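Local coordinates for Lin1840 protein (PDB 4ZOC) that probably hydrolyses terminal, non-reducing beta-D-glucosyl residues, releasing beta-D-glucose, and takes part in beta-1,2-glucan metabolism, at residues A375-N380 with K602-F607. The protein carries 2 engineered substitutions. Sequence-based numbering, arbitrary orientation.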
# COMPACT_ATOMS: atom_id res chain seq x y z
N ALA A 375 -20.54 14.14 14.82
CA ALA A 375 -20.05 13.18 15.84
C ALA A 375 -20.65 11.80 15.56
O ALA A 375 -21.79 11.70 15.02
CB ALA A 375 -20.41 13.61 17.22
N VAL A 376 -19.95 10.75 15.98
CA VAL A 376 -20.38 9.37 15.68
C VAL A 376 -20.39 8.58 16.96
O VAL A 376 -19.40 8.45 17.66
CB VAL A 376 -19.50 8.63 14.66
CG1 VAL A 376 -20.09 7.26 14.37
CG2 VAL A 376 -19.33 9.46 13.41
N LEU A 377 -21.58 8.15 17.31
CA LEU A 377 -21.74 7.29 18.47
C LEU A 377 -21.36 5.91 18.10
O LEU A 377 -22.01 5.29 17.25
CB LEU A 377 -23.20 7.35 19.00
CG LEU A 377 -23.42 6.55 20.33
CD1 LEU A 377 -22.64 7.07 21.54
CD2 LEU A 377 -24.92 6.48 20.65
N LEU A 378 -20.31 5.40 18.71
CA LEU A 378 -19.74 4.09 18.28
C LEU A 378 -20.14 2.92 19.18
O LEU A 378 -20.28 1.74 18.71
CB LEU A 378 -18.22 4.21 18.25
CG LEU A 378 -17.63 5.13 17.18
CD1 LEU A 378 -16.14 5.18 17.35
CD2 LEU A 378 -18.06 4.63 15.82
N GLU A 379 -20.33 3.21 20.46
CA GLU A 379 -20.82 2.21 21.49
C GLU A 379 -21.76 2.91 22.46
O GLU A 379 -21.55 4.09 22.80
CB GLU A 379 -19.70 1.54 22.33
CG GLU A 379 -18.64 0.77 21.52
CD GLU A 379 -19.15 -0.49 20.85
OE1 GLU A 379 -20.26 -0.99 21.21
OE2 GLU A 379 -18.38 -0.95 19.96
N ASN A 380 -22.76 2.18 22.93
CA ASN A 380 -23.63 2.66 24.02
C ASN A 380 -24.31 1.45 24.56
O ASN A 380 -25.43 1.09 24.18
CB ASN A 380 -24.65 3.64 23.49
CG ASN A 380 -25.44 4.33 24.60
OD1 ASN A 380 -25.03 4.37 25.74
ND2 ASN A 380 -26.58 4.86 24.23
N LYS A 602 -24.35 4.84 15.77
CA LYS A 602 -25.54 4.52 16.58
C LYS A 602 -26.42 5.76 16.77
O LYS A 602 -26.13 6.89 16.28
CB LYS A 602 -25.11 3.89 17.88
CG LYS A 602 -24.37 2.57 17.68
CD LYS A 602 -23.89 2.05 19.02
CE LYS A 602 -25.01 1.60 19.94
NZ LYS A 602 -26.07 0.75 19.37
N SER A 603 -27.51 5.57 17.48
CA SER A 603 -28.48 6.67 17.73
C SER A 603 -29.14 6.31 19.08
O SER A 603 -29.16 5.14 19.46
CB SER A 603 -29.56 6.67 16.61
OG SER A 603 -30.67 7.59 16.85
N TYR A 604 -29.77 7.32 19.71
CA TYR A 604 -30.69 7.14 20.81
C TYR A 604 -32.08 6.60 20.34
O TYR A 604 -32.85 6.15 21.18
CB TYR A 604 -30.83 8.40 21.66
CG TYR A 604 -29.53 8.93 22.18
CD1 TYR A 604 -28.46 8.04 22.46
CD2 TYR A 604 -29.36 10.26 22.45
CE1 TYR A 604 -27.27 8.50 23.01
CE2 TYR A 604 -28.18 10.75 22.96
CZ TYR A 604 -27.11 9.88 23.21
OH TYR A 604 -25.91 10.43 23.70
N SER A 605 -32.36 6.67 19.06
CA SER A 605 -33.60 6.27 18.51
C SER A 605 -33.44 4.87 17.84
O SER A 605 -32.34 4.28 17.76
CB SER A 605 -34.02 7.28 17.43
OG SER A 605 -34.06 8.60 17.85
N GLU A 606 -34.54 4.37 17.33
CA GLU A 606 -34.56 3.11 16.56
C GLU A 606 -35.42 3.34 15.32
O GLU A 606 -36.45 4.01 15.37
CB GLU A 606 -35.28 2.08 17.40
CG GLU A 606 -34.58 1.04 18.20
CD GLU A 606 -35.56 -0.15 18.37
OE1 GLU A 606 -36.58 0.02 19.03
OE2 GLU A 606 -35.39 -1.27 17.79
N PHE A 607 -35.02 2.79 14.20
CA PHE A 607 -35.70 3.07 12.94
C PHE A 607 -36.03 1.81 12.22
O PHE A 607 -35.43 0.81 12.44
CB PHE A 607 -34.82 3.89 12.01
CG PHE A 607 -34.36 5.20 12.63
CD1 PHE A 607 -35.14 6.37 12.54
CD2 PHE A 607 -33.14 5.27 13.27
CE1 PHE A 607 -34.76 7.54 13.12
CE2 PHE A 607 -32.75 6.45 13.90
CZ PHE A 607 -33.53 7.58 13.77
O HOH W 1 -23.86 8.38 15.62
O HOH W 2 -27.56 4.08 21.49
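Leu377 and Lys602 meet at the outer strand of the mixed sheet in the glycosyl hydrolase family 3 C-terminal domain, where the chain runs past edge strand 376-380 on its way to strand 607-611 and the fibronectin type III-like domain. Direct bonding here is a single backbone link: Lys602 N donates to Leu377 O at 2.8 Å, with an N-H...O angle of 159°. A water completes the pairing of these two residues, accepting from Leu377 N and donating to Lys602 O. On its other side the strand bonds to strand 521-524, where a classic beta bulge sets two residues, Leu378 and Glu379, against the single Leu522.

The Leu377 side chain, its CG anti to the backbone N (chi1 -175°), sends CD2 between the two residues opposite, 3.8 Å from Lys602 CB and 3.9 Å from Tyr604 CE1. Lys602 lays its methylenes along the strand backbone. Lys602 CD comes to 3.6 Å from Leu378 O, and the bend at chi3 brings Lys602 CE to 3.8 Å from Asn380 N. Asn380 ND2 lies at the edge of the Tyr604 ring, 3.9 Å from Tyr604 CE1, with amide and ring planes 63° apart. A second water accepts from ND2 and donates to Ser603 O, while Asn380 OD1 is taken by Leu385 N and Tyr604 OH by Leu539 O.

Lys602 thus contributes its backbone and aliphatic stem: Lys602 NZ stays 6.3 Å from Glu379 OE1, so any attraction between those charges acts at a distance, Glu379 OE2 is hydrogen-bonded to Tyr596 OH, and two water bridges supply the remaining polar links.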